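Local coordinates for uncharacterized protein (Legionella longbeachae NSW150, PDB 4JZA) that probably dephosphorylates phosphoinositides, most likely removing the 3-phosphate of phosphatidylinositol 3-phosphate, as a Legionella enzyme linked to lipid metabolism in the host interaction, at residues Thr564-Leu569 with Ile590-Leu595; Val146-Met151 with Tyr159-Asp164; Asn706-Gln711 with Glu772-Val777. All blocks are in the same frame, centred on the assembly; numbering follows the deposited sequence.

Interaction 1: residues Thr564-Leu569 with Ile590-Leu595; sequences TDAMIL and IRFVSL
With CG anti to its own backbone N (chi1 180°), Phe592 throws its ring toward helix 556-574, while Met567, CG anti to its carbonyl carbon (chi1 -73°), carries CG round to meet it. The setting is a helix-helix packing contact within the alpha/beta fold: helix 556-574 and helix 587-602 cross obliquely, their N-to-C directions 127° apart, and their local axes come within 9.3 Å. Ala566 sits at the crossing, and its methyl group lets the backbones approach, the CA atoms of Ala566 and Leu595 lying 5.6 Å apart. CE1 of Phe592 touches CB of Ala566 (3.6 Å) and CG of Met567 (3.7 Å), both oblique to the ring. The selenomethionine chain crosses the ring obliquely and then bends at its third torsion; the Met567 side chain also touches Phe530, Ser533 and Leu537 of helix 524-542, and a long, flexible chain suits this double duty. The Phe592 ring also makes an edge-to-face contact with His563. The touching side chains are all apolar and buried; Asp565 beside them is salt-bridged to Arg372. Leu595 meets the other helix with two atoms of its side chain: CB lies 4.2 Å from CB of Ala566, and CD2 rests 4.0 Å from CB of Leu569.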
loop_
_atom_site.group_PDB
_atom_site.type_symbol
_atom_site.label_atom_id
_atom_site.label_comp_id
_atom_site.label_asym_id
_atom_site.label_seq_id
_atom_site.Cartn_x
_atom_site.Cartn_y
_atom_site.Cartn_z
ATOM N N THR A 564 -5.890 19.833 -18.648
ATOM C CA THR A 564 -7.191 20.432 -18.800
ATOM C C THR A 564 -7.205 21.765 -18.065
ATOM O O THR A 564 -7.601 22.778 -18.623
ATOM C CB THR A 564 -8.279 19.453 -18.346
ATOM O OG1 THR A 564 -8.216 18.267 -19.149
ATOM C CG2 THR A 564 -9.648 20.043 -18.477
ATOM N N ASP A 565 -6.730 21.835 -16.842
ATOM C CA ASP A 565 -6.600 23.174 -16.241
ATOM C C ASP A 565 -5.904 24.169 -17.214
ATOM O O ASP A 565 -6.346 25.295 -17.400
ATOM C CB ASP A 565 -5.842 23.134 -14.905
ATOM C CG ASP A 565 -6.696 22.617 -13.737
ATOM O OD1 ASP A 565 -7.958 22.670 -13.852
ATOM O OD2 ASP A 565 -6.102 22.179 -12.689
ATOM N N ALA A 566 -4.821 23.754 -17.839
ATOM C CA ALA A 566 -4.090 24.657 -18.698
ATOM C C ALA A 566 -4.926 25.126 -19.890
ATOM O O ALA A 566 -4.771 26.254 -20.334
ATOM C CB ALA A 566 -2.822 23.993 -19.201
HETATM N N MSE A 567 -5.776 24.267 -20.443
HETATM C CA MSE A 567 -6.622 24.663 -21.570
HETATM C C MSE A 567 -7.618 25.711 -21.107
HETATM O O MSE A 567 -7.861 26.712 -21.790
HETATM C CB MSE A 567 -7.319 23.449 -22.148
HETATM C CG MSE A 567 -6.298 22.613 -22.908
HETATM SE SE MSE A 567 -7.197 21.098 -23.782
HETATM C CE MSE A 567 -8.156 22.154 -25.146
ATOM N N ILE A 568 -8.199 25.495 -19.934
ATOM C CA ILE A 568 -9.141 26.445 -19.350
ATOM C C ILE A 568 -8.412 27.779 -19.096
ATOM O O ILE A 568 -8.927 28.813 -19.450
ATOM C CB ILE A 568 -9.815 25.848 -18.082
ATOM C CG1 ILE A 568 -10.732 24.696 -18.494
ATOM C CG2 ILE A 568 -10.627 26.871 -17.291
ATOM C CD1 ILE A 568 -11.120 23.821 -17.329
ATOM N N LEU A 569 -7.210 27.765 -18.529
ATOM C CA LEU A 569 -6.492 29.012 -18.321
ATOM C C LEU A 569 -6.133 29.715 -19.628
ATOM O O LEU A 569 -6.144 30.951 -19.706
ATOM C CB LEU A 569 -5.218 28.786 -17.508
ATOM C CG LEU A 569 -5.551 28.334 -16.090
ATOM C CD1 LEU A 569 -4.285 27.999 -15.345
ATOM C CD2 LEU A 569 -6.364 29.374 -15.318
ATOM N N ILE A 590 3.695 28.021 -27.528
ATOM C CA ILE A 590 4.650 28.441 -26.514
ATOM C C ILE A 590 3.902 28.876 -25.296
ATOM O O ILE A 590 4.327 28.607 -24.174
ATOM C CB ILE A 590 5.601 29.568 -27.014
ATOM C CG1 ILE A 590 6.804 28.978 -27.762
ATOM C CG2 ILE A 590 6.192 30.403 -25.879
ATOM C CD1 ILE A 590 7.445 29.993 -28.700
ATOM N N ARG A 591 2.783 29.528 -25.514
ATOM C CA ARG A 591 1.985 30.062 -24.414
ATOM C C ARG A 591 1.197 29.054 -23.620
ATOM O O ARG A 591 0.852 29.285 -22.447
ATOM C CB ARG A 591 1.009 31.038 -24.968
ATOM C CG ARG A 591 1.668 32.348 -25.274
ATOM C CD ARG A 591 0.688 33.099 -26.116
ATOM N NE ARG A 591 1.002 34.503 -26.201
ATOM C CZ ARG A 591 0.294 35.347 -26.931
ATOM N NH1 ARG A 591 -0.756 34.910 -27.637
ATOM N NH2 ARG A 591 0.641 36.623 -26.956
ATOM N N PHE A 592 0.862 27.975 -24.308
ATOM C CA PHE A 592 0.212 26.862 -23.694
ATOM C C PHE A 592 1.246 26.096 -22.863
ATOM O O PHE A 592 1.025 25.791 -21.683
ATOM C CB PHE A 592 -0.441 25.977 -24.777
ATOM C CG PHE A 592 -1.142 24.770 -24.220
ATOM C CD1 PHE A 592 -2.206 24.936 -23.371
ATOM C CD2 PHE A 592 -0.703 23.477 -24.508
ATOM C CE1 PHE A 592 -2.853 23.849 -22.828
ATOM C CE2 PHE A 592 -1.356 22.380 -23.966
ATOM C CZ PHE A 592 -2.444 22.569 -23.132
ATOM N N VAL A 593 2.391 25.828 -23.479
ATOM C CA VAL A 593 3.473 25.152 -22.809
ATOM C C VAL A 593 3.835 25.888 -21.532
ATOM O O VAL A 593 4.119 25.270 -20.497
ATOM C CB VAL A 593 4.688 24.973 -23.737
ATOM C CG1 VAL A 593 5.907 24.399 -23.009
ATOM C CG2 VAL A 593 4.333 24.015 -24.871
ATOM N N SER A 594 3.811 27.205 -21.579
ATOM C CA SER A 594 4.130 27.964 -20.381
ATOM C C SER A 594 3.144 27.696 -19.224
ATOM O O SER A 594 3.550 27.538 -18.062
ATOM C CB SER A 594 4.171 29.455 -20.690
ATOM O OG SER A 594 4.899 30.119 -19.670
ATOM N N LEU A 595 1.860 27.644 -19.568
ATOM C CA LEU A 595 0.815 27.351 -18.610
ATOM C C LEU A 595 0.956 25.947 -18.081
ATOM O O LEU A 595 0.925 25.770 -16.869
ATOM C CB LEU A 595 -0.578 27.521 -19.216
ATOM C CG LEU A 595 -0.938 28.988 -19.467
ATOM C CD1 LEU A 595 -2.025 29.093 -20.533
ATOM C CD2 LEU A 595 -1.330 29.690 -18.173
#

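Interaction 2: residues Val146-Met151 with Tyr159-Asp164; sequences VTLLPM and YVLQVD
Leu149 O is held twice: it accepts Val160 N at 2.7 Å in a nearly straight bond (171° at the hydrogen) running almost along the C=O axis, and Tyr159 CA adds a CA-H...O contact at 3.3 Å. Leu149 N returns the favour, donating to Val160 O at 2.9 Å. The same reciprocal pairing recurs two residues earlier in strand 144-150, where Thr147 N reaches Gln162 O at 2.8 Å and Gln162 N reaches Thr147 O at 3.0 Å. These two hydrogen-bonded pairs, with the non-hydrogen-bonded pairs between and beyond them, define an antiparallel beta hairpin of strands 144-150 and 159-166 within the large mixed sheet, strand 5-10 flanking it on one side and strand 352-359 on the other. Pro150, which has no N-H to offer, suitably occupies a non-hydrogen-bonded pair with Tyr159. On the face that also carries Val146 and Val163, Leu148 extends with CG anti to its N (chi1 180°), so that CD2 meets Tyr159 CD2 at 3.5 Å, obliquely to the ring, while its CG meets Leu161 CD1 at 3.6 Å. Tyr159 keeps its hydroxyl bonded to Glu361. Just beyond the strand, Met151 CB packs on Val160 CG2 at 4.0 Å. Thr147, Leu149, Val160 and Gln162 point to the other face, where Thr147 OG1 bonds His604 and Arg8, and Gln162 NE2 bonds Ser602. The paired backbone groups and these side-chain bonds help offset the burial of polar atoms among branched apolar side chains.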
loop_
_atom_site.group_PDB
_atom_site.type_symbol
_atom_site.label_atom_id
_atom_site.label_comp_id
_atom_site.label_asym_id
_atom_site.label_seq_id
_atom_site.Cartn_x
_atom_site.Cartn_y
_atom_site.Cartn_z
ATOM N N VAL A 146 -5.148 23.282 -1.554
ATOM C CA VAL A 146 -5.374 24.394 -2.473
ATOM C C VAL A 146 -4.011 24.931 -2.800
ATOM O O VAL A 146 -3.202 25.090 -1.912
ATOM C CB VAL A 146 -6.180 25.524 -1.809
ATOM C CG1 VAL A 146 -6.339 26.686 -2.764
ATOM C CG2 VAL A 146 -7.537 25.040 -1.337
ATOM N N THR A 147 -3.741 25.181 -4.064
ATOM C CA THR A 147 -2.469 25.772 -4.454
ATOM C C THR A 147 -2.716 27.098 -5.205
ATOM O O THR A 147 -3.341 27.161 -6.259
ATOM C CB THR A 147 -1.603 24.806 -5.301
ATOM O OG1 THR A 147 -1.306 23.579 -4.559
ATOM C CG2 THR A 147 -0.294 25.506 -5.700
ATOM N N LEU A 148 -2.147 28.160 -4.655
ATOM C CA LEU A 148 -2.312 29.490 -5.205
ATOM C C LEU A 148 -1.113 29.912 -6.028
ATOM O O LEU A 148 0.016 29.885 -5.567
ATOM C CB LEU A 148 -2.536 30.493 -4.081
ATOM C CG LEU A 148 -2.741 31.953 -4.466
ATOM C CD1 LEU A 148 -3.558 32.645 -3.394
ATOM C CD2 LEU A 148 -1.408 32.653 -4.643
ATOM N N LEU A 149 -1.389 30.300 -7.263
ATOM C CA LEU A 149 -0.385 30.769 -8.194
ATOM C C LEU A 149 -0.767 32.146 -8.712
ATOM O O LEU A 149 -1.909 32.354 -9.113
ATOM C CB LEU A 149 -0.288 29.797 -9.361
ATOM C CG LEU A 149 1.032 29.693 -10.107
ATOM C CD1 LEU A 149 2.179 29.598 -9.129
ATOM C CD2 LEU A 149 1.003 28.479 -11.010
ATOM N N PRO A 150 0.251 33.116 -8.694
ATOM C CA PRO A 150 -0.161 34.398 -9.285
ATOM C C PRO A 150 -0.086 34.380 -10.806
ATOM O O PRO A 150 0.935 34.028 -11.371
ATOM C CB PRO A 150 0.861 35.375 -8.733
ATOM C CG PRO A 150 2.113 34.610 -8.800
ATOM C CD PRO A 150 1.709 33.300 -8.213
HETATM N N MSE A 151 -1.184 34.742 -11.454
HETATM C CA MSE A 151 -1.238 34.871 -12.888
HETATM C C MSE A 151 -2.299 35.865 -13.196
HETATM O O MSE A 151 -3.286 35.889 -12.456
HETATM C CB MSE A 151 -1.784 33.567 -13.413
HETATM C CG MSE A 151 -0.706 32.539 -13.657
HETATM SE SE MSE A 151 -1.555 31.230 -14.833
HETATM C CE MSE A 151 -0.550 29.655 -14.243
ATOM N N TYR A 159 -4.962 35.752 -9.533
ATOM C CA TYR A 159 -4.424 34.525 -8.986
ATOM C C TYR A 159 -5.220 33.339 -9.471
ATOM O O TYR A 159 -6.428 33.415 -9.623
ATOM C CB TYR A 159 -4.438 34.575 -7.465
ATOM C CG TYR A 159 -3.691 35.747 -6.903
ATOM C CD1 TYR A 159 -4.227 37.018 -6.949
ATOM C CD2 TYR A 159 -2.451 35.587 -6.332
ATOM C CE1 TYR A 159 -3.541 38.096 -6.435
ATOM C CE2 TYR A 159 -1.761 36.658 -5.817
ATOM C CZ TYR A 159 -2.313 37.907 -5.873
ATOM O OH TYR A 159 -1.622 38.970 -5.357
ATOM N N VAL A 160 -4.532 32.233 -9.693
ATOM C CA VAL A 160 -5.176 31.006 -10.108
ATOM C C VAL A 160 -5.061 30.002 -8.978
ATOM O O VAL A 160 -3.999 29.827 -8.407
ATOM C CB VAL A 160 -4.557 30.456 -11.406
ATOM C CG1 VAL A 160 -4.970 29.012 -11.650
ATOM C CG2 VAL A 160 -4.978 31.316 -12.581
ATOM N N LEU A 161 -6.176 29.365 -8.650
ATOM C CA LEU A 161 -6.206 28.380 -7.588
ATOM C C LEU A 161 -6.504 27.010 -8.142
ATOM O O LEU A 161 -7.507 26.811 -8.805
ATOM C CB LEU A 161 -7.284 28.739 -6.570
ATOM C CG LEU A 161 -6.868 29.479 -5.303
ATOM C CD1 LEU A 161 -5.847 30.552 -5.604
ATOM C CD2 LEU A 161 -8.078 30.086 -4.626
ATOM N N GLN A 162 -5.631 26.060 -7.846
ATOM C CA GLN A 162 -5.918 24.659 -8.082
ATOM C C GLN A 162 -6.413 24.117 -6.760
ATOM O O GLN A 162 -5.803 24.354 -5.718
ATOM C CB GLN A 162 -4.678 23.922 -8.506
ATOM C CG GLN A 162 -3.943 24.526 -9.684
ATOM C CD GLN A 162 -2.707 23.731 -9.908
ATOM O OE1 GLN A 162 -2.802 22.595 -9.996
ATOM N NE2 GLN A 162 -1.608 24.270 -10.025
ATOM N N VAL A 163 -7.537 23.423 -6.804
ATOM C CA VAL A 163 -8.208 22.957 -5.608
ATOM C C VAL A 163 -8.523 21.459 -5.634
ATOM O O VAL A 163 -9.124 20.965 -6.606
ATOM C CB VAL A 163 -9.522 23.704 -5.474
ATOM C CG1 VAL A 163 -10.330 23.208 -4.288
ATOM C CG2 VAL A 163 -9.227 25.165 -5.297
ATOM N N ASP A 164 -8.157 20.728 -4.585
ATOM C CA ASP A 164 -8.614 19.303 -4.472
ATOM C C ASP A 164 -9.219 19.038 -3.127
ATOM O O ASP A 164 -8.545 19.100 -2.107
ATOM C CB ASP A 164 -7.491 18.282 -4.736
ATOM C CG ASP A 164 -7.192 18.093 -6.219
ATOM O OD1 ASP A 164 -6.511 18.947 -6.811
ATOM O OD2 ASP A 164 -7.623 17.091 -6.803
#

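Interaction 3: residues Asn706-Gln711 with Glu772-Val777; sequences NLFTPQ and EATNSV
Asn706-Leu707 belong to a 3-10 segment, and the chain runs on beside the first turn of helix 772-782, so that the CA atoms of Phe708 and Thr774 come within 5.6 Å. Phe708 carries most of the contact. Its CG stands anti to the carbonyl carbon (chi1 -61°); with chi2 -81°, this places CE1 3.8 Å from CB of Ala773 and 4.1 Å from CG2 of Val777. Thr774 OG1 lies in the ring plane, at the edge, 3.1 Å from CD1 of Phe708, while CB of Leu707 stands over one face, offset toward the rim. The CB of Ala773 is directed toward the loop, and with only a methyl group this residue accepts both Phe708 and Leu707, whose CB lies 3.8 Å from Ala773 CB. This is the all-helical C-terminal domain of the phosphoinositide phosphatase family, in which the loop after helix 676-702 folds back on a helix some sixty residues further on. Leu701 of helix 676-702 touches both Leu707 and Val777, and Pro730 lies against Phe708 and Thr774. Threonine suits this buried position, because its hydroxyl serves a polar bridge beside an aromatic: one water donates to Phe708 O at 2.6 Å and hydrogen-bonds Thr774 OG1 at 2.9 Å. Just before the helix, the hydroxyl of Thr771 bonds both Leu707 O and Thr774 N.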
loop_
_atom_site.group_PDB
_atom_site.type_symbol
_atom_site.label_atom_id
_atom_site.label_comp_id
_atom_site.label_asym_id
_atom_site.label_seq_id
_atom_site.Cartn_x
_atom_site.Cartn_y
_atom_site.Cartn_z
ATOM N N ASN A 706 42.235 -22.350 32.733
ATOM C CA ASN A 706 42.250 -23.788 32.969
ATOM C C ASN A 706 40.892 -24.478 33.001
ATOM O O ASN A 706 40.777 -25.657 32.677
ATOM C CB ASN A 706 43.003 -24.055 34.266
ATOM C CG ASN A 706 44.524 -24.017 34.059
ATOM O OD1 ASN A 706 45.032 -23.815 32.929
ATOM N ND2 ASN A 706 45.267 -24.242 35.147
ATOM N N LEU A 707 39.872 -23.724 33.407
ATOM C CA LEU A 707 38.539 -24.255 33.641
ATOM C C LEU A 707 37.856 -24.731 32.371
ATOM O O LEU A 707 36.840 -25.419 32.446
ATOM C CB LEU A 707 37.660 -23.160 34.262
ATOM C CG LEU A 707 38.055 -22.652 35.634
ATOM C CD1 LEU A 707 37.074 -21.596 36.120
ATOM C CD2 LEU A 707 38.103 -23.829 36.609
ATOM N N PHE A 708 38.391 -24.303 31.221
ATOM C CA PHE A 708 37.749 -24.472 29.927
ATOM C C PHE A 708 38.326 -25.615 29.112
ATOM O O PHE A 708 37.734 -26.022 28.112
ATOM C CB PHE A 708 37.829 -23.146 29.165
ATOM C CG PHE A 708 37.143 -22.037 29.870
ATOM C CD1 PHE A 708 35.785 -21.903 29.781
ATOM C CD2 PHE A 708 37.853 -21.149 30.649
ATOM C CE1 PHE A 708 35.124 -20.904 30.453
ATOM C CE2 PHE A 708 37.205 -20.152 31.334
ATOM C CZ PHE A 708 35.842 -20.032 31.231
ATOM N N THR A 709 39.488 -26.091 29.552
ATOM C CA THR A 709 40.226 -27.202 28.979
ATOM C C THR A 709 39.479 -28.466 29.344
ATOM O O THR A 709 39.402 -28.830 30.536
ATOM C CB THR A 709 41.667 -27.276 29.588
ATOM O OG1 THR A 709 42.416 -26.086 29.270
ATOM C CG2 THR A 709 42.437 -28.443 29.068
ATOM N N PRO A 710 38.945 -29.172 28.336
ATOM C CA PRO A 710 38.214 -30.426 28.553
ATOM C C PRO A 710 39.144 -31.557 28.887
ATOM O O PRO A 710 40.339 -31.349 28.867
ATOM C CB PRO A 710 37.555 -30.679 27.181
ATOM C CG PRO A 710 38.461 -30.055 26.172
ATOM C CD PRO A 710 39.224 -28.951 26.904
ATOM N N GLN A 711 38.620 -32.750 29.140
ATOM C CA GLN A 711 39.482 -33.943 29.269
ATOM C C GLN A 711 40.140 -34.324 27.919
ATOM O O GLN A 711 39.682 -33.911 26.837
ATOM C CB GLN A 711 38.720 -35.129 29.844
ATOM C CG GLN A 711 37.958 -34.757 31.099
ATOM C CD GLN A 711 37.290 -35.957 31.731
ATOM O OE1 GLN A 711 36.071 -35.980 31.916
ATOM N NE2 GLN A 711 38.084 -36.968 32.069
ATOM N N GLU A 772 32.184 -27.697 32.919
ATOM C CA GLU A 772 31.190 -26.977 33.656
ATOM C C GLU A 772 31.230 -25.469 33.328
ATOM O O GLU A 772 30.184 -24.839 33.074
ATOM C CB GLU A 772 31.434 -27.201 35.133
ATOM C CG GLU A 772 30.236 -26.935 36.043
ATOM C CD GLU A 772 30.601 -26.967 37.542
ATOM O OE1 GLU A 772 29.739 -26.662 38.394
ATOM O OE2 GLU A 772 31.771 -27.267 37.878
ATOM N N ALA A 773 32.423 -24.888 33.303
ATOM C CA ALA A 773 32.533 -23.455 33.099
ATOM C C ALA A 773 32.170 -23.026 31.687
ATOM O O ALA A 773 31.420 -22.058 31.490
ATOM C CB ALA A 773 33.918 -22.992 33.450
ATOM N N THR A 774 32.699 -23.723 30.691
ATOM C CA THR A 774 32.305 -23.474 29.295
ATOM C C THR A 774 30.795 -23.530 29.118
ATOM O O THR A 774 30.199 -22.614 28.522
ATOM C CB THR A 774 32.952 -24.486 28.343
ATOM O OG1 THR A 774 34.385 -24.341 28.383
ATOM C CG2 THR A 774 32.469 -24.262 26.931
ATOM N N ASN A 775 30.152 -24.538 29.680
ATOM C CA ASN A 775 28.661 -24.557 29.646
ATOM C C ASN A 775 27.977 -23.436 30.390
ATOM O O ASN A 775 26.872 -23.043 30.014
ATOM C CB ASN A 775 28.073 -25.831 30.227
ATOM C CG ASN A 775 28.213 -27.018 29.320
ATOM O OD1 ASN A 775 28.431 -26.925 28.098
ATOM N ND2 ASN A 775 28.181 -28.146 29.928
ATOM N N SER A 776 28.571 -22.949 31.471
ATOM C CA SER A 776 27.962 -21.838 32.172
ATOM C C SER A 776 28.149 -20.556 31.362
ATOM O O SER A 776 27.205 -19.759 31.221
ATOM C CB SER A 776 28.540 -21.702 33.560
ATOM O OG SER A 776 28.110 -20.528 34.138
ATOM N N VAL A 777 29.329 -20.350 30.769
ATOM C CA VAL A 777 29.511 -19.147 29.965
ATOM C C VAL A 777 28.561 -19.119 28.733
ATOM O O VAL A 777 27.806 -18.177 28.535
ATOM C CB VAL A 777 30.981 -18.992 29.570
ATOM C CG1 VAL A 777 31.169 -17.926 28.503
ATOM C CG2 VAL A 777 31.783 -18.596 30.803
HETATM O O HOH W 1 35.337 -26.978 27.769
#

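How the interactions relate
Along the chain interaction 2 comes first, then interaction 1, then interaction 3, each closing before the next opens. Interactions 1 and 2 are neighbours, their centres 14 Å apart: the helices 556-574 and 587-602 lie on the hairpin of the mixed sheet, with Leu569 CD2 3.6 Å from Val160 CG2 and Leu595 CD2 3.7 Å from Met151 SE. Residues distant in sequence thereby share one hydrophobic layer of the alpha/beta part. Interaction 3 lies on the opposite side of the chain's centre, its centre 82 Å from that of interaction 1, within the helical C-terminal domain, so it belongs to a separate region of this elongated molecule.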